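Local coordinates for protein SSD1 (Saccharomyces cerevisiae S288C, PDB 7AM1) that binds mRNA untranslated regions and represses translation as a non-enzymatic, RNase II-family pseudonuclease implicated in stress response and cell-cycle control, at residues A[372-380]-A[434-442]. Sequence-based numbering, arbitrary orientation.
Sequences LGWVSEFAL and FNDELSLAP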
ATOM      1  N   LEU A 372     -15.656   7.441   9.127  1.00 47.73           N
ATOM      2  CA  LEU A 372     -16.693   7.460   8.102  1.00 53.44           C
ATOM      3  C   LEU A 372     -16.910   6.086   7.491  1.00 54.00           C
ATOM      4  O   LEU A 372     -15.975   5.468   6.974  1.00 53.17           O
ATOM      5  CB  LEU A 372     -16.320   8.460   7.005  1.00 56.78           C
ATOM      6  CG  LEU A 372     -17.469   8.897   6.101  1.00 61.32           C
ATOM      7  CD1 LEU A 372     -17.369  10.345   5.692  1.00 61.84           C
ATOM      8  CD2 LEU A 372     -17.452   7.985   4.859  1.00 63.65           C
ATOM      9  N   GLY A 373     -18.157   5.622   7.540  1.00 56.20           N
ATOM     10  CA  GLY A 373     -18.533   4.352   6.962  1.00 57.10           C
ATOM     11  C   GLY A 373     -18.211   3.148   7.813  1.00 56.35           C
ATOM     12  O   GLY A 373     -18.487   2.018   7.389  1.00 56.50           O
ATOM     13  N   TRP A 374     -17.651   3.351   8.999  1.00 54.88           N
ATOM     14  CA  TRP A 374     -17.179   2.271   9.849  1.00 53.94           C
ATOM     15  C   TRP A 374     -17.772   2.451  11.241  1.00 56.00           C
ATOM     16  O   TRP A 374     -18.437   3.448  11.534  1.00 59.09           O
ATOM     17  CB  TRP A 374     -15.644   2.254   9.879  1.00 50.82           C
ATOM     18  CG  TRP A 374     -15.040   1.066  10.551  1.00 49.55           C
ATOM     19  CD1 TRP A 374     -14.175   1.073  11.603  1.00 48.08           C
ATOM     20  CD2 TRP A 374     -15.256  -0.308  10.214  1.00 49.84           C
ATOM     21  NE1 TRP A 374     -13.831  -0.213  11.942  1.00 48.78           N
ATOM     22  CE2 TRP A 374     -14.485  -1.081  11.105  1.00 49.60           C
ATOM     23  CE3 TRP A 374     -16.025  -0.961   9.244  1.00 50.26           C
ATOM     24  CZ2 TRP A 374     -14.460  -2.472  11.057  1.00 50.19           C
ATOM     25  CZ3 TRP A 374     -16.001  -2.342   9.197  1.00 50.70           C
ATOM     26  CH2 TRP A 374     -15.222  -3.084  10.097  1.00 50.84           C
ATOM     27  N   VAL A 375     -17.539   1.462  12.099  1.00 53.58           N
ATOM     28  CA  VAL A 375     -18.034   1.486  13.471  1.00 51.71           C
ATOM     29  C   VAL A 375     -17.165   2.403  14.322  1.00 47.55           C
ATOM     30  O   VAL A 375     -16.252   3.063  13.813  1.00 45.55           O
ATOM     31  CB  VAL A 375     -18.068   0.063  14.059  1.00 52.96           C
ATOM     32  CG1 VAL A 375     -18.961  -0.834  13.219  1.00 53.99           C
ATOM     33  CG2 VAL A 375     -16.660  -0.513  14.146  1.00 52.39           C
ATOM     34  N   SER A 376     -17.472   2.479  15.616  1.00 47.19           N
ATOM     35  CA  SER A 376     -16.606   3.106  16.607  1.00 45.21           C
ATOM     36  C   SER A 376     -16.020   2.013  17.490  1.00 43.27           C
ATOM     37  O   SER A 376     -16.760   1.296  18.173  1.00 43.92           O
ATOM     38  CB  SER A 376     -17.372   4.122  17.453  1.00 46.43           C
ATOM     39  OG  SER A 376     -16.574   4.587  18.529  1.00 44.68           O
ATOM     40  N   GLU A 377     -14.700   1.870  17.466  1.00 39.79           N
ATOM     41  CA  GLU A 377     -14.047   0.861  18.284  1.00 40.29           C
ATOM     42  C   GLU A 377     -13.031   1.445  19.254  1.00 39.72           C
ATOM     43  O   GLU A 377     -12.402   0.683  19.997  1.00 38.76           O
ATOM     44  CB  GLU A 377     -13.377  -0.200  17.394  1.00 40.80           C
ATOM     45  CG  GLU A 377     -12.296   0.289  16.443  1.00 41.27           C
ATOM     46  CD  GLU A 377     -11.828  -0.827  15.515  1.00 42.80           C
ATOM     47  OE1 GLU A 377     -11.627  -1.950  16.016  1.00 44.24           O
ATOM     48  OE2 GLU A 377     -11.669  -0.598  14.294  1.00 44.29           O
ATOM     49  N   PHE A 378     -12.878   2.766  19.293  1.00 42.24           N
ATOM     50  CA  PHE A 378     -11.890   3.424  20.134  1.00 42.86           C
ATOM     51  C   PHE A 378     -12.519   4.661  20.749  1.00 42.36           C
ATOM     52  O   PHE A 378     -13.238   5.399  20.071  1.00 42.15           O
ATOM     53  CB  PHE A 378     -10.659   3.806  19.319  1.00 42.91           C
ATOM     54  CG  PHE A 378      -9.560   4.429  20.124  1.00 42.66           C
ATOM     55  CD1 PHE A 378      -8.738   3.641  20.905  1.00 43.81           C
ATOM     56  CD2 PHE A 378      -9.325   5.792  20.071  1.00 41.61           C
ATOM     57  CE1 PHE A 378      -7.713   4.199  21.633  1.00 44.53           C
ATOM     58  CE2 PHE A 378      -8.297   6.350  20.792  1.00 42.25           C
ATOM     59  CZ  PHE A 378      -7.489   5.551  21.572  1.00 43.45           C
ATOM     60  N   ALA A 379     -12.265   4.871  22.039  1.00 42.02           N
ATOM     61  CA  ALA A 379     -12.810   6.009  22.763  1.00 41.60           C
ATOM     62  C   ALA A 379     -11.743   6.552  23.703  1.00 42.28           C
ATOM     63  O   ALA A 379     -10.815   5.842  24.100  1.00 41.83           O
ATOM     64  CB  ALA A 379     -14.076   5.619  23.535  1.00 42.02           C
ATOM     65  N   LEU A 380     -11.896   7.823  24.074  1.00 42.31           N
ATOM     66  CA  LEU A 380     -10.904   8.503  24.886  1.00 42.93           C
ATOM     67  C   LEU A 380     -11.571   9.340  25.964  1.00 41.46           C
ATOM     68  O   LEU A 380     -12.714   9.780  25.812  1.00 40.67           O
ATOM     69  CB  LEU A 380     -10.042   9.460  24.046  1.00 45.95           C
ATOM     70  CG  LEU A 380      -9.008   8.925  23.069  1.00 49.25           C
ATOM     71  CD1 LEU A 380      -8.536  10.071  22.179  1.00 49.24           C
ATOM     72  CD2 LEU A 380      -7.847   8.287  23.817  1.00 50.83           C
ATOM     73  N   PHE A 434     -22.211  -8.076  14.753  1.00 56.69           N
ATOM     74  CA  PHE A 434     -21.198  -7.644  15.710  1.00 56.99           C
ATOM     75  C   PHE A 434     -20.923  -6.152  15.576  1.00 56.87           C
ATOM     76  O   PHE A 434     -20.856  -5.429  16.576  1.00 59.53           O
ATOM     77  CB  PHE A 434     -19.910  -8.443  15.516  1.00 56.80           C
ATOM     78  CG  PHE A 434     -19.937  -9.802  16.152  1.00 57.48           C
ATOM     79  CD1 PHE A 434     -20.816 -10.776  15.705  1.00 59.19           C
ATOM     80  CD2 PHE A 434     -19.074 -10.110  17.187  1.00 56.14           C
ATOM     81  CE1 PHE A 434     -20.839 -12.027  16.286  1.00 60.30           C
ATOM     82  CE2 PHE A 434     -19.090 -11.360  17.771  1.00 57.12           C
ATOM     83  CZ  PHE A 434     -19.974 -12.320  17.322  1.00 59.23           C
ATOM     84  N   ASN A 435     -20.744  -5.676  14.341  1.00 53.76           N
ATOM     85  CA  ASN A 435     -20.549  -4.250  14.110  1.00 51.87           C
ATOM     86  C   ASN A 435     -21.667  -3.435  14.743  1.00 52.56           C
ATOM     87  O   ASN A 435     -21.417  -2.494  15.504  1.00 52.02           O
ATOM     88  CB  ASN A 435     -20.480  -3.975  12.606  1.00 51.49           C
ATOM     89  CG  ASN A 435     -19.182  -4.442  11.985  1.00 51.73           C
ATOM     90  OD1 ASN A 435     -18.477  -5.278  12.543  1.00 52.50           O
ATOM     91  ND2 ASN A 435     -18.866  -3.907  10.816  1.00 51.47           N
ATOM     92  N   ASP A 436     -22.917  -3.796  14.442  1.00 55.07           N
ATOM     93  CA  ASP A 436     -24.060  -3.021  14.914  1.00 57.03           C
ATOM     94  C   ASP A 436     -24.141  -3.011  16.437  1.00 57.93           C
ATOM     95  O   ASP A 436     -24.386  -1.962  17.044  1.00 58.95           O
ATOM     96  CB  ASP A 436     -25.349  -3.590  14.319  1.00 59.47           C
ATOM     97  CG  ASP A 436     -25.444  -3.394  12.815  1.00 61.33           C
ATOM     98  OD1 ASP A 436     -24.585  -2.694  12.233  1.00 60.98           O
ATOM     99  OD2 ASP A 436     -26.381  -3.957  12.211  1.00 63.40           O
ATOM    100  N   GLU A 437     -23.944  -4.168  17.076  1.00 56.42           N
ATOM    101  CA  GLU A 437     -24.189  -4.270  18.510  1.00 57.36           C
ATOM    102  C   GLU A 437     -22.997  -3.824  19.349  1.00 55.47           C
ATOM    103  O   GLU A 437     -23.185  -3.363  20.481  1.00 54.99           O
ATOM    104  CB  GLU A 437     -24.560  -5.709  18.880  1.00 59.12           C
ATOM    105  CG  GLU A 437     -24.864  -5.914  20.359  1.00 60.57           C
ATOM    106  N   LEU A 438     -21.776  -3.948  18.834  1.00 54.44           N
ATOM    107  CA  LEU A 438     -20.587  -3.645  19.619  1.00 53.10           C
ATOM    108  C   LEU A 438     -20.025  -2.249  19.369  1.00 51.46           C
ATOM    109  O   LEU A 438     -19.144  -1.815  20.118  1.00 50.78           O
ATOM    110  CB  LEU A 438     -19.493  -4.687  19.352  1.00 52.77           C
ATOM    111  CG  LEU A 438     -19.875  -6.142  19.641  1.00 53.96           C
ATOM    112  CD1 LEU A 438     -18.626  -7.006  19.654  1.00 53.60           C
ATOM    113  CD2 LEU A 438     -20.647  -6.286  20.946  1.00 55.11           C
ATOM    114  N   SER A 439     -20.480  -1.553  18.328  1.00 52.37           N
ATOM    115  CA  SER A 439     -19.984  -0.210  18.055  1.00 53.14           C
ATOM    116  C   SER A 439     -20.272   0.707  19.237  1.00 52.96           C
ATOM    117  O   SER A 439     -21.411   0.798  19.704  1.00 55.55           O
ATOM    118  CB  SER A 439     -20.630   0.345  16.784  1.00 55.75           C
ATOM    119  OG  SER A 439     -20.149   1.646  16.484  1.00 56.64           O
ATOM    120  N   LEU A 440     -19.233   1.384  19.723  1.00 49.42           N
ATOM    121  CA  LEU A 440     -19.390   2.299  20.847  1.00 47.01           C
ATOM    122  C   LEU A 440     -20.366   3.414  20.490  1.00 47.82           C
ATOM    123  O   LEU A 440     -20.304   3.986  19.400  1.00 48.65           O
ATOM    124  CB  LEU A 440     -18.035   2.894  21.225  1.00 44.36           C
ATOM    125  CG  LEU A 440     -16.926   1.886  21.531  1.00 44.32           C
ATOM    126  CD1 LEU A 440     -15.596   2.591  21.742  1.00 44.19           C
ATOM    127  CD2 LEU A 440     -17.299   1.051  22.751  1.00 45.14           C
ATOM    128  N   ALA A 441     -21.257   3.741  21.423  1.00 47.66           N
ATOM    129  CA  ALA A 441     -22.253   4.776  21.182  1.00 49.35           C
ATOM    130  C   ALA A 441     -22.601   5.459  22.492  1.00 50.56           C
ATOM    131  O   ALA A 441     -22.553   4.823  23.551  1.00 51.52           O
ATOM    132  CB  ALA A 441     -23.527   4.201  20.545  1.00 50.58           C
ATOM    133  N   PRO A 442     -22.960   6.742  22.458  1.00 51.44           N
ATOM    134  CA  PRO A 442     -23.335   7.421  23.703  1.00 53.36           C
ATOM    135  C   PRO A 442     -24.491   6.715  24.394  1.00 59.99           C
ATOM    136  O   PRO A 442     -25.425   6.232  23.750  1.00 60.27           O
ATOM    137  CB  PRO A 442     -23.731   8.826  23.235  1.00 51.37           C
ATOM    138  CG  PRO A 442     -22.993   9.025  21.964  1.00 50.35           C
ATOM    139  CD  PRO A 442     -22.944   7.667  21.309  1.00 50.09           C
TER
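In the RNB domain of this pseudonuclease, the segment 372-380, which runs into strand 378-384, meets the C-terminal end of helix 432-438, where Ser376 pairs with Ser439 and Leu440. Two hydrogen bonds join the backbone of Ser376 to the residues that follow the helix. Ser376 N donates to Ser439 OG at 2.9 Å, and the bond is nearly straight at 170°. Ser439 OG stands anti to its own backbone N (chi1 -179°), which swings the hydroxyl over to that amide. Leu440 N donates to Ser376 O, also at 2.9 Å, with the donor somewhat off the carbonyl plane. The hydroxyl of Ser376 has its polar partner in Ile369 O, on the neighbouring strand.

Side chains pack next to these bonds. Leu440 CD1 lies against the backbone at Phe378 N and touches Ala379 CB at 3.8 Å, and Leu440 also touches Ala368 and Val397 of the flanking strands. Val375 CG1 presses on Asn435 CB at 3.5 Å. Trp374 CZ3 approaches Asn435 ND2 at 3.6 Å, with ring and amide planes almost perpendicular (84°). The indole NE1 donates to Glu377 OE2 at 3.2 Å, while Glu377 OE1 accepts from Met664 N. Phe421 meets the indole edge-to-face. A leucine in place of Trp374 would probably leave Glu377 OE2 without its indole donor and open a gap beside Asn435 and Phe421. Both backbone polar groups of the buried Ser376 are thus satisfied by the helix exit, which joins the segment 372-380 to the end of the helix.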